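Geranylgeranyl pyrophosphate synthetase (Pyrococcus horikoshii, PDB 1WY0) probably catalyses the condensation of isopentenyl diphosphate with allylic diphosphates to build geranylgeranyl diphosphate. Local coordinates at residues L17-E20 and K21-E24; A74-L77 and I78-Y81; I300-A303 and A304-K308. One frame throughout, in Å; residues are numbered along the deposited sequence.

Contact 1 of 3, residues L17-E20 and K21-E24; sequences LIDE and KIFE
Ile22 N donates to Ile18 O at 3.0 Å and Phe23 N to Asp19 O at 3.1 Å, the i to i+4 ladder of an alpha helix, with Lys21 N adding a weak bond to Leu17 O. This is the C-terminal part of helix 3-25, and its side chains divide between a greasy flank and a charged one. On the first, the CG2 branch of Ile18 meets the far methyl of Ile22, CG2 to CD1 at 4.0 Å, the two side chains crossing at a slant. Ile22 CD1 also runs alongside Asp19, whose OD1 is turned to a salt bridge with Arg48. Ile18 faces helix 49-57 through Pro51 and Leu55, while Ile22 leans on Val73 of helix 69-90. On the charged flank, Lys21 bends at its second torsion (chi2 -50°) and runs out straight from there, which brings NZ to 3.6 Å from Glu24 OE1 in a salt bridge. Glu24 is shared: its OE2 pairs with Arg127, so the carboxylate lies between two positive groups, a setting that would be expected to keep it ionised. Phe23 packs against Pro42 and Leu43. Its ring also meets its own helix: CD2 comes to 3.3 Å from Asp19 O at an oblique angle, and Ile22 CG2 sits 4.2 Å above the ring plane, over the centre of one face.

Contact 2 of 3, residues A74-L77 and I78-Y81; sequences AIEL and IHNY
Asn80 grips Glu76 O twice, with backbone N at 3.0 Å and ND2 at 2.9 Å, and this doubly bonded oxygen is the close-packed part of the helical turn. The two donors reach it from opposite faces of its carbonyl plane; the ND2 bond is strongly bent (N-H...O 132°) and comes from above that plane. Asn80 thus folds its amide back over the preceding turn, nearly perpendicular to the Glu76 carboxylate (planes 88° apart). Glu76 is buried, and its OE2 is satisfied by a salt bridge to Arg48. Ile75, Leu77 and Ile78 are buried by the helices around them, Ile78 against Ala121, Ile142, Leu149 and Leu181. The looser side belongs to His79, the one partly exposed residue here. Its ring lies beside the Glu76 carboxylate, CD2 to OE1 4.0 Å, a loose approach with the planes 34° apart. Tyr81 leads away to a mercury ion about 3 Å from its side chain, and its ring stacks on Phe118. Helix 69-90 is surrounded by other helices: Ile75 meets helix 49-57, Ala74 and Leu77 helix 107-126, Ile78 helices 132-159 and 167-193, and Tyr81 touches Asp115 of the second subunit.

Contact 3 of 3, residues I300-A303 and A304-K308; sequences IDYA and AEIAK
Ile306 lays its CG1 methylene over one face of the Tyr302 ring, a CH-pi contact with CG1 4.1 Å from the ring centroid. This pair and Asp301-Glu305 are both i to i+4 neighbours on helix 299-315. The carbon stands 20° off the ring normal, shifted toward the rim on the phenol side, where CZ is its nearest ring atom at 3.9 Å. Tyr302 is placed for this by its first torsion: with CG opposite the backbone N (chi1 168°), the ring stands out from the helix, leaning slightly toward the following turn, with one face turned to Ile306. His249 stacks on the same ring, and Leu245 of helix 245-253 touches both partners.

A second pair, a quarter turn round the helix, is of the opposite character. Asp301 and Glu305 run side by side and point the same way, their carboxylates turned 36° apart with OD1 and OE2 at 3.3 Å. Two acceptors that close would repel if both are charged, and one of them may have a raised pKa. Lys308 is likely to offset part of this, its NZ bonding to Glu305 OE1 at 3.0 Å on the syn lone pair and weakly to OE2 at 3.2 Å. Were Glu305 shortened to an alanine, the Lys308 ammonium would probably be left without its carboxylate mate and free to swing.

On the inner flank Ala303 and Ala307 meet Ile216, and Ala304 meets Trp217, small side chains, consistent with close packing against helix 197-224. With apolar residues inward and an i to i+3 salt bridge outside, this is an amphipathic helix on the periphery of the all-helical isoprenoid synthase fold.

How the contacts relate
Contacts 1 and 2 belong together, their centres 12 Å apart, and they touch where Ile22 CD1 packs on Glu76 CG at 3.8 Å. Arg48 ties them further, its NH2 to Asp19 of contact 1 and its NH1 to Glu76 of contact 2, so one guanidinium pairs with carboxylates from two helices. Contact 3 stands on the other side of the chain's centre, about 28 Å from contact 2 and 37 Å from contact 1 between centres. Contact 2 is the one tied to a site: Tyr81, with Cys150, makes the mercury site, and helix 69-90 ends in the DDxxD sequence that in this family binds magnesium and the allylic diphosphate.

Contact 1 of 3, residues L17-E20 and K21-E24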
ATOM      1  N   LEU A  17     -13.364   9.366 -19.775  1.00 51.75           N
ATOM      2  CA  LEU A  17     -13.510   7.916 -19.722  1.00 51.07           C
ATOM      3  C   LEU A  17     -12.792   7.378 -18.498  1.00 49.99           C
ATOM      4  O   LEU A  17     -13.313   6.545 -17.763  1.00 47.59           O
ATOM      5  CB  LEU A  17     -12.895   7.274 -20.968  1.00 53.12           C
ATOM      6  CG  LEU A  17     -13.135   7.924 -22.334  1.00 55.54           C
ATOM      7  CD1 LEU A  17     -12.042   7.480 -23.302  1.00 54.63           C
ATOM      8  CD2 LEU A  17     -14.518   7.546 -22.857  1.00 55.06           C
ATOM      9  N   ILE A  18     -11.576   7.863 -18.301  1.00 48.79           N
ATOM     10  CA  ILE A  18     -10.758   7.441 -17.185  1.00 47.49           C
ATOM     11  C   ILE A  18     -11.421   7.795 -15.869  1.00 46.50           C
ATOM     12  O   ILE A  18     -11.470   6.977 -14.959  1.00 45.61           O
ATOM     13  CB  ILE A  18      -9.370   8.087 -17.278  1.00 47.63           C
ATOM     14  CG1 ILE A  18      -8.718   7.658 -18.594  1.00 48.40           C
ATOM     15  CG2 ILE A  18      -8.521   7.702 -16.071  1.00 47.60           C
ATOM     16  CD1 ILE A  18      -8.444   6.179 -18.704  1.00 49.62           C
ATOM     17  N   ASP A  19     -11.960   9.004 -15.776  1.00 47.11           N
ATOM     18  CA  ASP A  19     -12.596   9.426 -14.539  1.00 48.22           C
ATOM     19  C   ASP A  19     -13.833   8.638 -14.143  1.00 47.89           C
ATOM     20  O   ASP A  19     -14.060   8.413 -12.960  1.00 47.99           O
ATOM     21  CB  ASP A  19     -12.911  10.926 -14.576  1.00 49.22           C
ATOM     22  CG  ASP A  19     -11.697  11.769 -14.243  1.00 50.81           C
ATOM     23  OD1 ASP A  19     -10.874  11.300 -13.432  1.00 51.38           O
ATOM     24  OD2 ASP A  19     -11.565  12.892 -14.770  1.00 52.14           O
ATOM     25  N   GLU A  20     -14.635   8.218 -15.113  1.00 47.34           N
ATOM     26  CA  GLU A  20     -15.822   7.442 -14.781  1.00 47.30           C
ATOM     27  C   GLU A  20     -15.367   6.147 -14.103  1.00 45.47           C
ATOM     28  O   GLU A  20     -15.896   5.757 -13.066  1.00 45.66           O
ATOM     29  CB  GLU A  20     -16.624   7.115 -16.046  1.00 50.65           C
ATOM     30  CG  GLU A  20     -17.338   8.315 -16.677  1.00 54.28           C
ATOM     31  CD  GLU A  20     -18.136   7.933 -17.915  1.00 57.48           C
ATOM     32  OE1 GLU A  20     -19.357   8.219 -17.946  1.00 57.03           O
ATOM     33  OE2 GLU A  20     -17.550   7.339 -18.852  1.00 57.94           O
ATOM     34  N   LYS A  21     -14.367   5.491 -14.685  1.00 44.53           N
ATOM     35  CA  LYS A  21     -13.856   4.242 -14.128  1.00 44.17           C
ATOM     36  C   LYS A  21     -13.248   4.421 -12.743  1.00 42.91           C
ATOM     37  O   LYS A  21     -13.449   3.589 -11.856  1.00 42.29           O
ATOM     38  CB  LYS A  21     -12.824   3.619 -15.073  1.00 43.81           C
ATOM     39  CG  LYS A  21     -13.421   3.128 -16.381  1.00 46.81           C
ATOM     40  CD  LYS A  21     -14.638   2.252 -16.135  1.00 48.83           C
ATOM     41  CE  LYS A  21     -15.368   1.916 -17.435  1.00 51.11           C
ATOM     42  NZ  LYS A  21     -16.610   1.133 -17.168  1.00 52.19           N
ATOM     43  N   ILE A  22     -12.511   5.509 -12.559  1.00 41.50           N
ATOM     44  CA  ILE A  22     -11.895   5.783 -11.274  1.00 40.87           C
ATOM     45  C   ILE A  22     -12.938   5.880 -10.176  1.00 41.23           C
ATOM     46  O   ILE A  22     -12.840   5.211  -9.149  1.00 41.09           O
ATOM     47  CB  ILE A  22     -11.090   7.106 -11.297  1.00 40.92           C
ATOM     48  CG1 ILE A  22      -9.751   6.885 -12.003  1.00 39.21           C
ATOM     49  CG2 ILE A  22     -10.879   7.620  -9.873  1.00 37.80           C
ATOM     50  CD1 ILE A  22      -8.912   8.125 -12.125  1.00 38.44           C
ATOM     51  N   PHE A  23     -13.951   6.705 -10.398  1.00 42.08           N
ATOM     52  CA  PHE A  23     -14.973   6.894  -9.387  1.00 43.05           C
ATOM     53  C   PHE A  23     -15.996   5.782  -9.229  1.00 43.16           C
ATOM     54  O   PHE A  23     -16.856   5.851  -8.358  1.00 44.04           O
ATOM     55  CB  PHE A  23     -15.646   8.248  -9.598  1.00 43.72           C
ATOM     56  CG  PHE A  23     -14.735   9.404  -9.285  1.00 44.79           C
ATOM     57  CD1 PHE A  23     -14.233   9.573  -7.997  1.00 43.55           C
ATOM     58  CD2 PHE A  23     -14.326  10.280 -10.281  1.00 44.09           C
ATOM     59  CE1 PHE A  23     -13.337  10.588  -7.708  1.00 44.23           C
ATOM     60  CE2 PHE A  23     -13.427  11.303 -10.003  1.00 44.97           C
ATOM     61  CZ  PHE A  23     -12.931  11.456  -8.712  1.00 45.25           C
ATOM     62  N   GLU A  24     -15.913   4.751 -10.061  1.00 43.50           N
ATOM     63  CA  GLU A  24     -16.833   3.643  -9.890  1.00 44.28           C
ATOM     64  C   GLU A  24     -16.090   2.648  -9.006  1.00 43.68           C
ATOM     65  O   GLU A  24     -16.696   1.794  -8.358  1.00 45.07           O
ATOM     66  CB  GLU A  24     -17.232   3.017 -11.230  1.00 47.00           C
ATOM     67  CG  GLU A  24     -16.276   2.003 -11.815  1.00 50.76           C
ATOM     68  CD  GLU A  24     -16.875   1.321 -13.034  1.00 53.04           C
ATOM     69  OE1 GLU A  24     -17.507   2.030 -13.850  1.00 54.57           O
ATOM     70  OE2 GLU A  24     -16.715   0.086 -13.177  1.00 53.72           O
TER

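Contact 2 of 3, residues A74-L77 and I78-Y81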
ATOM      1  N   ALA A  74      -5.458   1.979 -13.254  1.00 35.17           N
ATOM      2  CA  ALA A  74      -4.589   1.395 -12.241  1.00 34.82           C
ATOM      3  C   ALA A  74      -3.428   2.338 -11.978  1.00 35.22           C
ATOM      4  O   ALA A  74      -3.110   2.685 -10.835  1.00 34.16           O
ATOM      5  CB  ALA A  74      -4.067   0.046 -12.728  1.00 34.56           C
ATOM      6  N   ILE A  75      -2.794   2.753 -13.058  1.00 34.19           N
ATOM      7  CA  ILE A  75      -1.667   3.651 -12.965  1.00 34.86           C
ATOM      8  C   ILE A  75      -2.020   4.995 -12.329  1.00 34.81           C
ATOM      9  O   ILE A  75      -1.229   5.535 -11.556  1.00 33.12           O
ATOM     10  CB  ILE A  75      -1.030   3.849 -14.353  1.00 35.59           C
ATOM     11  CG1 ILE A  75      -0.342   2.540 -14.765  1.00 37.71           C
ATOM     12  CG2 ILE A  75      -0.039   5.016 -14.331  1.00 36.71           C
ATOM     13  CD1 ILE A  75       0.612   2.668 -15.949  1.00 39.60           C
ATOM     14  N   GLU A  76      -3.198   5.538 -12.625  1.00 33.34           N
ATOM     15  CA  GLU A  76      -3.566   6.823 -12.025  1.00 34.15           C
ATOM     16  C   GLU A  76      -3.869   6.634 -10.548  1.00 32.32           C
ATOM     17  O   GLU A  76      -3.661   7.539  -9.748  1.00 34.39           O
ATOM     18  CB  GLU A  76      -4.778   7.446 -12.720  1.00 33.86           C
ATOM     19  CG  GLU A  76      -5.183   8.830 -12.179  1.00 34.92           C
ATOM     20  CD  GLU A  76      -4.109   9.909 -12.349  1.00 37.77           C
ATOM     21  OE1 GLU A  76      -3.021   9.619 -12.880  1.00 39.02           O
ATOM     22  OE2 GLU A  76      -4.354  11.072 -11.942  1.00 40.87           O
ATOM     23  N   LEU A  77      -4.378   5.466 -10.189  1.00 29.97           N
ATOM     24  CA  LEU A  77      -4.678   5.172  -8.792  1.00 30.18           C
ATOM     25  C   LEU A  77      -3.356   5.029  -8.035  1.00 28.28           C
ATOM     26  O   LEU A  77      -3.216   5.495  -6.908  1.00 27.26           O
ATOM     27  CB  LEU A  77      -5.504   3.883  -8.680  1.00 27.16           C
ATOM     28  CG  LEU A  77      -6.949   4.063  -9.152  1.00 29.25           C
ATOM     29  CD1 LEU A  77      -7.728   2.746  -9.051  1.00 26.63           C
ATOM     30  CD2 LEU A  77      -7.606   5.155  -8.304  1.00 27.91           C
ATOM     31  N   ILE A  78      -2.380   4.398  -8.671  1.00 28.04           N
ATOM     32  CA  ILE A  78      -1.079   4.221  -8.044  1.00 28.09           C
ATOM     33  C   ILE A  78      -0.432   5.578  -7.845  1.00 26.88           C
ATOM     34  O   ILE A  78       0.113   5.855  -6.783  1.00 26.42           O
ATOM     35  CB  ILE A  78      -0.159   3.322  -8.892  1.00 26.42           C
ATOM     36  CG1 ILE A  78      -0.543   1.858  -8.676  1.00 28.22           C
ATOM     37  CG2 ILE A  78       1.311   3.553  -8.495  1.00 28.54           C
ATOM     38  CD1 ILE A  78       0.345   0.855  -9.372  1.00 27.00           C
ATOM     39  N   HIS A  79      -0.498   6.426  -8.862  1.00 26.20           N
ATOM     40  CA  HIS A  79       0.075   7.764  -8.770  1.00 27.88           C
ATOM     41  C   HIS A  79      -0.567   8.523  -7.603  1.00 27.52           C
ATOM     42  O   HIS A  79       0.122   9.204  -6.839  1.00 27.82           O
ATOM     43  CB  HIS A  79      -0.160   8.544 -10.077  1.00 26.89           C
ATOM     44  CG  HIS A  79       0.151  10.012  -9.978  1.00 24.76           C
ATOM     45  ND1 HIS A  79       1.422  10.496  -9.753  1.00 26.82           N
ATOM     46  CD2 HIS A  79      -0.652  11.100 -10.070  1.00 25.06           C
ATOM     47  CE1 HIS A  79       1.390  11.816  -9.710  1.00 25.11           C
ATOM     48  NE2 HIS A  79       0.142  12.208  -9.899  1.00 24.45           N
ATOM     49  N   ASN A  80      -1.883   8.410  -7.474  1.00 28.70           N
ATOM     50  CA  ASN A  80      -2.588   9.111  -6.409  1.00 29.18           C
ATOM     51  C   ASN A  80      -2.233   8.607  -5.021  1.00 28.41           C
ATOM     52  O   ASN A  80      -2.072   9.398  -4.098  1.00 30.79           O
ATOM     53  CB  ASN A  80      -4.103   9.046  -6.636  1.00 29.35           C
ATOM     54  CG  ASN A  80      -4.599  10.183  -7.502  1.00 32.34           C
ATOM     55  OD1 ASN A  80      -4.524  11.349  -7.114  1.00 31.15           O
ATOM     56  ND2 ASN A  80      -5.090   9.855  -8.691  1.00 33.22           N
ATOM     57  N   TYR A  81      -2.104   7.298  -4.861  1.00 27.94           N
ATOM     58  CA  TYR A  81      -1.733   6.766  -3.558  1.00 27.34           C
ATOM     59  C   TYR A  81      -0.330   7.250  -3.167  1.00 27.51           C
ATOM     60  O   TYR A  81      -0.055   7.467  -1.981  1.00 25.85           O
ATOM     61  CB  TYR A  81      -1.779   5.228  -3.572  1.00 26.49           C
ATOM     62  CG  TYR A  81      -0.458   4.546  -3.289  1.00 28.75           C
ATOM     63  CD1 TYR A  81       0.364   4.113  -4.329  1.00 28.54           C
ATOM     64  CD2 TYR A  81      -0.048   4.293  -1.977  1.00 29.83           C
ATOM     65  CE1 TYR A  81       1.553   3.439  -4.075  1.00 28.19           C
ATOM     66  CE2 TYR A  81       1.148   3.621  -1.711  1.00 29.44           C
ATOM     67  CZ  TYR A  81       1.940   3.192  -2.762  1.00 30.24           C
ATOM     68  OH  TYR A  81       3.090   2.479  -2.505  1.00 28.12           O
TER

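Contact 3 of 3, residues I300-A303 and A304-K308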
ATOM      1  N   ILE A 300      21.779  25.739 -12.777  1.00 35.45           N
ATOM      2  CA  ILE A 300      20.417  25.779 -13.287  1.00 37.54           C
ATOM      3  C   ILE A 300      20.411  25.424 -14.777  1.00 38.36           C
ATOM      4  O   ILE A 300      19.706  24.513 -15.201  1.00 39.25           O
ATOM      5  CB  ILE A 300      19.758  27.158 -13.082  1.00 36.00           C
ATOM      6  CG1 ILE A 300      19.728  27.514 -11.590  1.00 37.44           C
ATOM      7  CG2 ILE A 300      18.341  27.118 -13.615  1.00 35.99           C
ATOM      8  CD1 ILE A 300      19.028  28.830 -11.263  1.00 36.21           C
ATOM      9  N   ASP A 301      21.204  26.143 -15.559  1.00 39.66           N
ATOM     10  CA  ASP A 301      21.307  25.905 -16.999  1.00 41.87           C
ATOM     11  C   ASP A 301      21.641  24.428 -17.262  1.00 40.17           C
ATOM     12  O   ASP A 301      21.083  23.795 -18.160  1.00 39.39           O
ATOM     13  CB  ASP A 301      22.400  26.814 -17.579  1.00 45.98           C
ATOM     14  CG  ASP A 301      22.058  27.341 -18.956  1.00 51.24           C
ATOM     15  OD1 ASP A 301      22.191  26.583 -19.949  1.00 53.37           O
ATOM     16  OD2 ASP A 301      21.651  28.524 -19.045  1.00 53.58           O
ATOM     17  N   TYR A 302      22.555  23.884 -16.469  1.00 38.98           N
ATOM     18  CA  TYR A 302      22.948  22.488 -16.603  1.00 40.32           C
ATOM     19  C   TYR A 302      21.728  21.570 -16.584  1.00 39.10           C
ATOM     20  O   TYR A 302      21.530  20.778 -17.503  1.00 38.20           O
ATOM     21  CB  TYR A 302      23.883  22.088 -15.462  1.00 40.17           C
ATOM     22  CG  TYR A 302      24.113  20.593 -15.355  1.00 42.16           C
ATOM     23  CD1 TYR A 302      25.056  19.948 -16.158  1.00 43.25           C
ATOM     24  CD2 TYR A 302      23.372  19.822 -14.456  1.00 43.49           C
ATOM     25  CE1 TYR A 302      25.249  18.564 -16.068  1.00 45.17           C
ATOM     26  CE2 TYR A 302      23.554  18.450 -14.358  1.00 43.68           C
ATOM     27  CZ  TYR A 302      24.490  17.826 -15.167  1.00 45.55           C
ATOM     28  OH  TYR A 302      24.640  16.465 -15.094  1.00 47.08           O
ATOM     29  N   ALA A 303      20.923  21.679 -15.527  1.00 37.95           N
ATOM     30  CA  ALA A 303      19.724  20.855 -15.377  1.00 37.31           C
ATOM     31  C   ALA A 303      18.725  21.092 -16.508  1.00 37.47           C
ATOM     32  O   ALA A 303      18.056  20.157 -16.970  1.00 38.50           O
ATOM     33  CB  ALA A 303      19.068  21.131 -14.024  1.00 36.06           C
ATOM     34  N   ALA A 304      18.621  22.339 -16.958  1.00 37.37           N
ATOM     35  CA  ALA A 304      17.709  22.669 -18.054  1.00 38.32           C
ATOM     36  C   ALA A 304      18.094  21.887 -19.313  1.00 39.36           C
ATOM     37  O   ALA A 304      17.234  21.344 -20.015  1.00 37.51           O
ATOM     38  CB  ALA A 304      17.746  24.170 -18.331  1.00 37.88           C
ATOM     39  N   GLU A 305      19.395  21.827 -19.585  1.00 42.05           N
ATOM     40  CA  GLU A 305      19.906  21.124 -20.759  1.00 44.41           C
ATOM     41  C   GLU A 305      19.679  19.629 -20.657  1.00 44.45           C
ATOM     42  O   GLU A 305      19.288  18.988 -21.631  1.00 44.21           O
ATOM     43  CB  GLU A 305      21.403  21.400 -20.938  1.00 46.19           C
ATOM     44  CG  GLU A 305      21.703  22.807 -21.402  1.00 50.86           C
ATOM     45  CD  GLU A 305      20.496  23.477 -22.034  1.00 54.70           C
ATOM     46  OE1 GLU A 305      19.980  22.959 -23.047  1.00 55.45           O
ATOM     47  OE2 GLU A 305      20.057  24.523 -21.505  1.00 57.64           O
ATOM     48  N   ILE A 306      19.935  19.070 -19.481  1.00 43.68           N
ATOM     49  CA  ILE A 306      19.728  17.647 -19.283  1.00 43.80           C
ATOM     50  C   ILE A 306      18.282  17.301 -19.597  1.00 43.21           C
ATOM     51  O   ILE A 306      18.000  16.322 -20.289  1.00 42.90           O
ATOM     52  CB  ILE A 306      20.038  17.236 -17.837  1.00 43.99           C
ATOM     53  CG1 ILE A 306      21.547  17.259 -17.617  1.00 45.08           C
ATOM     54  CG2 ILE A 306      19.471  15.864 -17.546  1.00 43.90           C
ATOM     55  CD1 ILE A 306      22.330  16.520 -18.699  1.00 45.89           C
ATOM     56  N   ALA A 307      17.367  18.120 -19.089  1.00 43.95           N
ATOM     57  CA  ALA A 307      15.944  17.906 -19.317  1.00 43.79           C
ATOM     58  C   ALA A 307      15.616  17.945 -20.810  1.00 43.84           C
ATOM     59  O   ALA A 307      14.913  17.069 -21.320  1.00 42.04           O
ATOM     60  CB  ALA A 307      15.137  18.962 -18.575  1.00 44.19           C
ATOM     61  N   LYS A 308      16.125  18.960 -21.508  1.00 44.62           N
ATOM     62  CA  LYS A 308      15.875  19.090 -22.942  1.00 45.71           C
ATOM     63  C   LYS A 308      16.456  17.912 -23.718  1.00 46.00           C
ATOM     64  O   LYS A 308      15.817  17.383 -24.628  1.00 46.06           O
ATOM     65  CB  LYS A 308      16.453  20.405 -23.470  1.00 47.40           C
ATOM     66  CG  LYS A 308      15.474  21.570 -23.407  1.00 50.69           C
ATOM     67  CD  LYS A 308      16.144  22.837 -22.907  1.00 51.78           C
ATOM     68  CE  LYS A 308      16.555  23.736 -24.060  1.00 54.72           C
ATOM     69  NZ  LYS A 308      17.646  24.684 -23.672  1.00 58.03           N
TER